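Local structure of uncharacterized protein YLR301W (3RBY) at residues A[173-178]-A[199-204]; A[77-82]-A[178-183]; A[98-103]-A[128-133]. The protein is of unknown function and non-essential in yeast, but interacts with HRR25 and may interact with SEC72. All coordinates share one frame; numbering follows the deposited sequence.

Contact 1: A[173-178]-A[199-204]; sequences IGRWIQ and EKDSGK
Asp201 sets its OD1 over one face of the Arg175 guanidinium, 2.9 Å from NH2, in a salt bridge whose carboxylate plane stands at 90° to the guanidinium. At the edge of the same flat group lies the backbone of Lys200, with Lys200 C 4.0 Å from Arg175 NE. The aliphatic part of the arginine runs along the carbonyl oxygen of Glu199, with Arg175 CD 3.1 Å from Glu199 O, before the chain bends at chi3 (139°) and brings its charged end to the aspartate. Glu199 N donates to Arg175 O over 3.0 Å, the backbone link between the two segments.

Two turns position the partners: a type II' turn from Ile173 to Trp176, with Gly174 at positive phi, and a type I turn from Lys200 to Gly203 that presents Asp201. Farther out, Glu138 accepts a hydrogen bond from Asp201 N, and Arg175 NH1 makes a weak one to Ser136 O; a sulfate ion also lies near the arginine. All this is at the surface, where the tight hairpin turn between strands 166-173 and 176-183 meets the loop joining strands 192-199 and 205-211 of the same antiparallel sheet.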
# COMPACT_ATOMS: atom_id res chain seq x y z
N ILE A 173 4.95 -18.43 -4.63
CA ILE A 173 3.86 -17.77 -5.34
C ILE A 173 4.38 -16.82 -6.41
O ILE A 173 5.00 -15.76 -6.12
CB ILE A 173 2.94 -17.01 -4.38
CG1 ILE A 173 2.50 -17.94 -3.24
CG2 ILE A 173 1.73 -16.45 -5.15
CD1 ILE A 173 1.60 -17.26 -2.23
N GLY A 174 4.12 -17.18 -7.67
CA GLY A 174 4.69 -16.45 -8.78
C GLY A 174 6.20 -16.33 -8.62
O GLY A 174 6.90 -17.36 -8.52
N ARG A 175 6.69 -15.09 -8.56
CA ARG A 175 8.13 -14.85 -8.44
C ARG A 175 8.63 -14.84 -7.00
O ARG A 175 9.84 -14.83 -6.77
CB ARG A 175 8.50 -13.54 -9.13
CG ARG A 175 8.33 -13.55 -10.65
CD ARG A 175 8.72 -12.18 -11.18
NE ARG A 175 9.50 -12.26 -12.42
CZ ARG A 175 8.97 -12.59 -13.58
NH1 ARG A 175 7.68 -12.90 -13.66
NH2 ARG A 175 9.73 -12.63 -14.67
N TRP A 176 7.71 -14.87 -6.05
CA TRP A 176 8.07 -14.65 -4.64
C TRP A 176 8.07 -15.93 -3.79
O TRP A 176 7.04 -16.59 -3.62
CB TRP A 176 7.14 -13.63 -3.99
CG TRP A 176 7.22 -12.26 -4.61
CD1 TRP A 176 6.60 -11.85 -5.75
CD2 TRP A 176 7.93 -11.11 -4.09
NE1 TRP A 176 6.89 -10.52 -5.99
CE2 TRP A 176 7.70 -10.05 -4.99
CE3 TRP A 176 8.74 -10.90 -2.97
CZ2 TRP A 176 8.26 -8.76 -4.80
CZ3 TRP A 176 9.29 -9.62 -2.77
CH2 TRP A 176 9.05 -8.57 -3.68
N ILE A 177 9.23 -16.24 -3.22
CA ILE A 177 9.39 -17.44 -2.42
C ILE A 177 9.69 -17.07 -0.97
O ILE A 177 10.60 -16.30 -0.70
CB ILE A 177 10.55 -18.31 -2.94
CG1 ILE A 177 10.22 -18.88 -4.33
CG2 ILE A 177 10.86 -19.44 -1.97
CD1 ILE A 177 10.86 -18.11 -5.48
N GLN A 178 8.91 -17.63 -0.04
CA GLN A 178 9.22 -17.52 1.38
C GLN A 178 9.27 -18.92 1.99
O GLN A 178 8.48 -19.80 1.62
CB GLN A 178 8.21 -16.65 2.10
CG GLN A 178 8.21 -15.21 1.65
CD GLN A 178 7.42 -14.33 2.58
OE1 GLN A 178 7.99 -13.44 3.23
NE2 GLN A 178 6.11 -14.58 2.66
N GLU A 199 12.59 -14.43 -7.91
CA GLU A 199 13.02 -14.71 -9.28
C GLU A 199 12.74 -13.48 -10.14
O GLU A 199 11.59 -13.14 -10.42
CB GLU A 199 12.34 -15.95 -9.86
CG GLU A 199 12.60 -16.11 -11.37
CD GLU A 199 11.96 -17.36 -11.98
OE1 GLU A 199 11.49 -17.30 -13.15
OE2 GLU A 199 11.94 -18.41 -11.29
N LYS A 200 13.83 -12.81 -10.53
CA LYS A 200 13.79 -11.58 -11.31
C LYS A 200 13.45 -11.87 -12.77
O LYS A 200 13.66 -13.00 -13.24
CB LYS A 200 15.18 -10.91 -11.27
CG LYS A 200 15.67 -10.51 -9.89
CD LYS A 200 14.95 -9.29 -9.38
CE LYS A 200 15.89 -8.34 -8.66
NZ LYS A 200 16.83 -7.67 -9.60
N ASP A 201 12.95 -10.86 -13.48
CA ASP A 201 12.68 -10.99 -14.91
C ASP A 201 13.91 -11.47 -15.68
O ASP A 201 13.78 -12.06 -16.75
CB ASP A 201 12.16 -9.67 -15.50
CG ASP A 201 10.92 -9.14 -14.78
OD1 ASP A 201 10.27 -9.90 -14.04
OD2 ASP A 201 10.61 -7.94 -14.96
N SER A 202 15.11 -11.22 -15.15
CA SER A 202 16.33 -11.76 -15.76
C SER A 202 16.30 -13.30 -15.80
O SER A 202 17.00 -13.93 -16.60
CB SER A 202 17.60 -11.26 -15.03
OG SER A 202 17.62 -11.61 -13.65
N GLY A 203 15.48 -13.89 -14.95
CA GLY A 203 15.45 -15.34 -14.81
C GLY A 203 16.27 -15.80 -13.62
O GLY A 203 16.01 -16.87 -13.06
N LYS A 204 17.26 -15.00 -13.22
CA LYS A 204 18.04 -15.29 -12.02
C LYS A 204 17.19 -15.04 -10.77
O LYS A 204 16.21 -14.30 -10.80
CB LYS A 204 19.30 -14.44 -11.95
CG LYS A 204 19.80 -13.93 -13.31
CD LYS A 204 21.23 -13.41 -13.22
CE LYS A 204 22.22 -14.48 -13.68
NZ LYS A 204 21.83 -15.84 -13.21

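Contact 2: A[77-82]-A[178-183]; sequences NFWLDT and QGFLSQ
Phe180 offers one ring face to Leu80 and an edge to Trp79. Its CB lies 4.1 Å from Leu80 CD1, and Phe180 CG comes closer to the same methyl, at 3.8 Å. Farther along the ring, CD2 and CE2 sit under Leu80 CG, with Phe180 CE2 and Leu80 CG 3.7 Å apart. The tip, Phe180 CZ, has reached Leu80 CB at 3.9 Å. The two side chains therefore run antiparallel, the root of each beside the far end of the other. With CG anti to the backbone N (chi1 -162°), Leu80 lays CB, CG and CD1 along the ring, and its CG stands over the face, only 15° off the normal, in a CH-pi contact.

The contact bridges two antiparallel sheets. Strand 80-81 is an outermost strand of the larger one, where Trp79 and Leu80 together face Ala56 in a classic beta bulge, while strand 176-183 runs within the smaller. Trp79 meets a different part of the phenylalanine: the Phe180 edge is turned to the tryptophan face in a T-shaped pair, with the planes at 81° and the Trp79 six-membered ring centroid 5.5 Å from that of Phe180. At that edge Phe180 CE1 is 4.0 Å from Trp79 CZ3, and Phe180 CZ lies over the indole, off toward its rim.

Phe194 of strand 192-199 and Leu169 of strand 166-173 also touch the Phe180 side chain, and Ala56 touches both Phe180 and Leu80. Just past Leu80 the chain enters the short helix 82-86, where Asp81 is the N-cap residue; its OD1 accepts a hydrogen bond from Trp53 NE1 and a weak one from Asn83 N.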
# COMPACT_ATOMS: atom_id res chain seq x y z
N ASN A 77 -4.02 -21.91 14.51
CA ASN A 77 -3.18 -22.63 15.46
C ASN A 77 -1.84 -22.90 14.79
O ASN A 77 -1.66 -23.92 14.11
CB ASN A 77 -3.85 -23.94 15.92
CG ASN A 77 -5.02 -23.68 16.84
OD1 ASN A 77 -6.17 -23.66 16.41
ND2 ASN A 77 -4.73 -23.45 18.13
N PHE A 78 -0.91 -21.96 14.97
CA PHE A 78 0.32 -21.96 14.18
C PHE A 78 1.15 -23.23 14.29
O PHE A 78 1.26 -23.85 15.36
CB PHE A 78 1.17 -20.74 14.57
CG PHE A 78 0.43 -19.44 14.39
CD1 PHE A 78 0.11 -18.65 15.48
CD2 PHE A 78 0.04 -19.03 13.13
CE1 PHE A 78 -0.58 -17.45 15.31
CE2 PHE A 78 -0.66 -17.84 12.95
CZ PHE A 78 -0.97 -17.05 14.04
N TRP A 79 1.74 -23.62 13.18
CA TRP A 79 2.72 -24.71 13.18
C TRP A 79 4.07 -24.12 13.63
O TRP A 79 4.64 -24.51 14.66
CB TRP A 79 2.83 -25.30 11.77
CG TRP A 79 3.76 -26.46 11.67
CD1 TRP A 79 4.13 -27.32 12.67
CD2 TRP A 79 4.49 -26.87 10.50
NE1 TRP A 79 5.02 -28.25 12.19
CE2 TRP A 79 5.26 -27.99 10.86
CE3 TRP A 79 4.54 -26.41 9.18
CZ2 TRP A 79 6.08 -28.66 9.95
CZ3 TRP A 79 5.36 -27.07 8.28
CH2 TRP A 79 6.12 -28.19 8.67
N LEU A 80 4.59 -23.18 12.83
CA LEU A 80 5.72 -22.35 13.24
C LEU A 80 5.20 -21.13 13.99
O LEU A 80 4.32 -20.43 13.48
CB LEU A 80 6.48 -21.88 12.00
CG LEU A 80 7.92 -21.35 12.06
CD1 LEU A 80 8.07 -20.12 11.17
CD2 LEU A 80 8.36 -21.04 13.48
N ASP A 81 5.72 -20.89 15.19
CA ASP A 81 5.50 -19.63 15.90
C ASP A 81 6.77 -19.28 16.68
O ASP A 81 7.02 -19.84 17.75
CB ASP A 81 4.32 -19.74 16.85
CG ASP A 81 4.04 -18.46 17.61
OD1 ASP A 81 4.95 -17.60 17.71
OD2 ASP A 81 2.90 -18.30 18.13
N THR A 82 7.58 -18.37 16.16
CA THR A 82 8.88 -18.11 16.78
C THR A 82 8.75 -17.74 18.26
O THR A 82 9.67 -17.97 19.05
CB THR A 82 9.70 -17.04 16.03
OG1 THR A 82 8.94 -15.82 15.93
CG2 THR A 82 10.09 -17.54 14.63
N GLN A 178 8.91 -17.63 -0.04
CA GLN A 178 9.22 -17.52 1.38
C GLN A 178 9.27 -18.92 1.99
O GLN A 178 8.48 -19.80 1.62
CB GLN A 178 8.21 -16.65 2.10
CG GLN A 178 8.21 -15.21 1.65
CD GLN A 178 7.42 -14.33 2.58
OE1 GLN A 178 7.99 -13.44 3.23
NE2 GLN A 178 6.11 -14.58 2.66
N GLY A 179 10.22 -19.11 2.91
CA GLY A 179 10.45 -20.41 3.50
C GLY A 179 10.99 -20.36 4.92
O GLY A 179 11.57 -19.36 5.35
N PHE A 180 10.79 -21.46 5.66
CA PHE A 180 11.48 -21.65 6.93
C PHE A 180 12.04 -23.07 7.06
O PHE A 180 11.65 -23.98 6.33
CB PHE A 180 10.58 -21.28 8.11
CG PHE A 180 9.77 -22.43 8.66
CD1 PHE A 180 8.56 -22.81 8.08
CD2 PHE A 180 10.22 -23.13 9.78
CE1 PHE A 180 7.81 -23.87 8.59
CE2 PHE A 180 9.47 -24.20 10.31
CZ PHE A 180 8.26 -24.56 9.71
N LEU A 181 13.02 -23.22 7.96
CA LEU A 181 13.56 -24.52 8.36
C LEU A 181 13.95 -24.41 9.83
O LEU A 181 14.77 -23.57 10.19
CB LEU A 181 14.77 -24.91 7.50
CG LEU A 181 15.43 -26.28 7.79
CD1 LEU A 181 14.40 -27.43 7.70
CD2 LEU A 181 16.63 -26.53 6.87
N SER A 182 13.33 -25.21 10.68
CA SER A 182 13.63 -25.17 12.11
C SER A 182 14.06 -26.55 12.63
O SER A 182 13.59 -27.59 12.15
CB SER A 182 12.43 -24.66 12.90
OG SER A 182 11.38 -25.60 12.90
N GLN A 183 14.97 -26.54 13.61
CA GLN A 183 15.40 -27.77 14.27
C GLN A 183 14.40 -28.16 15.34
O GLN A 183 14.13 -27.38 16.26
CB GLN A 183 16.75 -27.59 14.93
CG GLN A 183 17.90 -27.58 13.97
CD GLN A 183 19.19 -27.25 14.67
OE1 GLN A 183 19.21 -27.02 15.88
NE2 GLN A 183 20.28 -27.22 13.91

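Contact 3: A[98-103]-A[128-133]; sequences TTWKNW and EMWQPV. Unlike the reference sequence in segment 128-133: Met129 (reference Leu).
Trp100 and Trp130 meet across strands 96-102 and 124-132, whose nearest CA atoms here, those of Trp100 and Glu128, are 9.5 Å apart because strand 108-114 runs between them. All three belong to the large antiparallel sheet of this beta-barrel protein. The six-membered ring of Trp100 brings its CZ3 over one face of Trp130, 3.5 Å from CD1; the planes are 29° apart and laterally displaced, with little of one ring above the other. Trp130 NE1 is hydrogen-bonded to Glu110 OE1 on the intervening strand.

On the other face of the sheet Met129, a position where the reference sequence has leucine, makes a Met-aromatic contact with Trp103. Bends at chi2 (56°) and chi3 carry Met129 SD to 3.5 Å from Trp103 CH2, approaching the ring obliquely. Here the second subunit packs in, its Leu10 on Met129 and its Asn18 on Trp103.

Trp100 NE1 donates to Thr98 OG1 over 2.8 Å, with OG1 18° out of the indole plane. Replacing Trp100 by an alanine would probably open a gap beside Trp130 and leave Thr98 OG1 without its N-H donor. A triethylene glycol molecule lies close to the Trp100 side chain. Thr98 OG1 is also hydrogen-bonded to Gln74 O.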
# COMPACT_ATOMS: atom_id res chain seq x y z
N THR A 98 -9.12 -14.46 14.30
CA THR A 98 -9.02 -13.22 13.53
C THR A 98 -10.18 -13.03 12.58
O THR A 98 -10.82 -13.99 12.13
CB THR A 98 -7.69 -13.12 12.74
OG1 THR A 98 -7.72 -14.05 11.64
CG2 THR A 98 -6.49 -13.41 13.64
N THR A 99 -10.44 -11.77 12.26
CA THR A 99 -11.48 -11.39 11.32
C THR A 99 -10.87 -10.53 10.22
O THR A 99 -10.09 -9.62 10.50
CB THR A 99 -12.59 -10.59 12.02
OG1 THR A 99 -13.20 -11.41 13.03
CG2 THR A 99 -13.65 -10.16 11.03
N TRP A 100 -11.26 -10.81 8.98
CA TRP A 100 -10.72 -10.13 7.81
C TRP A 100 -11.83 -9.45 7.02
O TRP A 100 -12.82 -10.07 6.66
CB TRP A 100 -9.99 -11.14 6.93
CG TRP A 100 -8.83 -11.76 7.64
CD1 TRP A 100 -8.88 -12.64 8.69
CD2 TRP A 100 -7.43 -11.55 7.36
NE1 TRP A 100 -7.60 -12.99 9.07
CE2 TRP A 100 -6.70 -12.33 8.28
CE3 TRP A 100 -6.74 -10.77 6.43
CZ2 TRP A 100 -5.29 -12.36 8.29
CZ3 TRP A 100 -5.34 -10.81 6.44
CH2 TRP A 100 -4.64 -11.60 7.37
N LYS A 101 -11.65 -8.16 6.74
CA LYS A 101 -12.68 -7.39 6.06
C LYS A 101 -12.10 -6.66 4.85
O LYS A 101 -11.23 -5.80 5.01
CB LYS A 101 -13.29 -6.36 7.03
CG LYS A 101 -14.09 -6.93 8.22
CD LYS A 101 -13.98 -6.00 9.46
CE LYS A 101 -15.30 -5.85 10.23
NZ LYS A 101 -16.23 -4.83 9.62
N ASN A 102 -12.56 -7.03 3.65
CA ASN A 102 -12.17 -6.34 2.42
C ASN A 102 -12.68 -4.90 2.39
O ASN A 102 -13.85 -4.65 2.71
CB ASN A 102 -12.71 -7.08 1.18
CG ASN A 102 -12.04 -8.42 0.95
OD1 ASN A 102 -10.86 -8.61 1.25
ND2 ASN A 102 -12.79 -9.37 0.39
N TRP A 103 -11.82 -3.95 2.02
CA TRP A 103 -12.28 -2.57 1.80
C TRP A 103 -12.48 -2.31 0.32
O TRP A 103 -11.95 -3.04 -0.52
CB TRP A 103 -11.29 -1.56 2.35
CG TRP A 103 -11.22 -1.54 3.82
CD1 TRP A 103 -11.96 -2.28 4.68
CD2 TRP A 103 -10.34 -0.74 4.63
NE1 TRP A 103 -11.61 -1.99 5.98
CE2 TRP A 103 -10.61 -1.05 5.97
CE3 TRP A 103 -9.35 0.21 4.34
CZ2 TRP A 103 -9.93 -0.44 7.04
CZ3 TRP A 103 -8.67 0.81 5.40
CH2 TRP A 103 -8.97 0.48 6.73
N GLU A 128 -4.33 -4.98 11.67
CA GLU A 128 -3.30 -4.99 10.65
C GLU A 128 -3.94 -4.70 9.32
O GLU A 128 -4.99 -5.26 9.00
CB GLU A 128 -2.60 -6.34 10.62
CG GLU A 128 -1.57 -6.44 11.71
CD GLU A 128 -1.12 -7.86 11.96
OE1 GLU A 128 -1.83 -8.56 12.71
OE2 GLU A 128 -0.07 -8.26 11.42
N MET A 129 -3.32 -3.81 8.55
CA MET A 129 -3.80 -3.50 7.22
C MET A 129 -2.93 -4.19 6.18
O MET A 129 -1.69 -4.14 6.26
CB MET A 129 -3.81 -1.99 7.02
CG MET A 129 -5.11 -1.45 6.44
SD MET A 129 -6.53 -1.89 7.45
CE MET A 129 -5.85 -1.52 9.03
N TRP A 130 -3.59 -4.81 5.21
CA TRP A 130 -2.89 -5.62 4.21
C TRP A 130 -3.15 -5.18 2.78
O TRP A 130 -4.30 -4.93 2.39
CB TRP A 130 -3.26 -7.11 4.32
CG TRP A 130 -2.86 -7.70 5.62
CD1 TRP A 130 -3.63 -7.78 6.75
CD2 TRP A 130 -1.59 -8.29 5.95
NE1 TRP A 130 -2.91 -8.39 7.76
CE2 TRP A 130 -1.67 -8.71 7.30
CE3 TRP A 130 -0.41 -8.51 5.23
CZ2 TRP A 130 -0.60 -9.33 7.95
CZ3 TRP A 130 0.65 -9.12 5.87
CH2 TRP A 130 0.55 -9.54 7.22
N GLN A 131 -2.06 -5.13 2.02
CA GLN A 131 -2.11 -4.80 0.61
C GLN A 131 -1.86 -6.05 -0.26
O GLN A 131 -0.76 -6.60 -0.27
CB GLN A 131 -1.05 -3.74 0.29
CG GLN A 131 -0.98 -3.44 -1.21
CD GLN A 131 -2.22 -2.71 -1.69
OE1 GLN A 131 -2.41 -1.53 -1.36
NE2 GLN A 131 -3.08 -3.40 -2.45
N PRO A 132 -2.90 -6.50 -0.97
CA PRO A 132 -2.69 -7.58 -1.95
C PRO A 132 -1.82 -7.04 -3.06
O PRO A 132 -2.02 -5.91 -3.56
CB PRO A 132 -4.10 -7.87 -2.49
CG PRO A 132 -5.04 -7.29 -1.44
CD PRO A 132 -4.32 -6.11 -0.86
N VAL A 133 -0.88 -7.87 -3.49
CA VAL A 133 0.14 -7.47 -4.42
C VAL A 133 0.21 -8.55 -5.53
O VAL A 133 -0.29 -9.67 -5.35
CB VAL A 133 1.45 -7.24 -3.61
CG1 VAL A 133 2.53 -8.25 -3.92
CG2 VAL A 133 1.94 -5.80 -3.75

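How the contacts relate
From the N terminus, the chain first opens contact 2 at 77-82, which carries an edge strand of the larger sheet. It then opens contact 3 at 98-103 and closes it at 128-133, between strands 96-102 and 124-132 of that sheet and the loop just after the first, before contact 2 has found its partner. Contact 1 opens at 173-178; the next residues close contact 2 at 178-183, and contact 1 closes last at 199-204. Contacts 1 and 2 therefore cross, sharing Gln178 and strand 176-183 with their centres about 22 Å apart. Contact 1 ties neighbouring parts of the smaller sheet, whereas contact 2 joins the two sheets. Contacts 2 and 3 lie on opposite sides of the chain's centre.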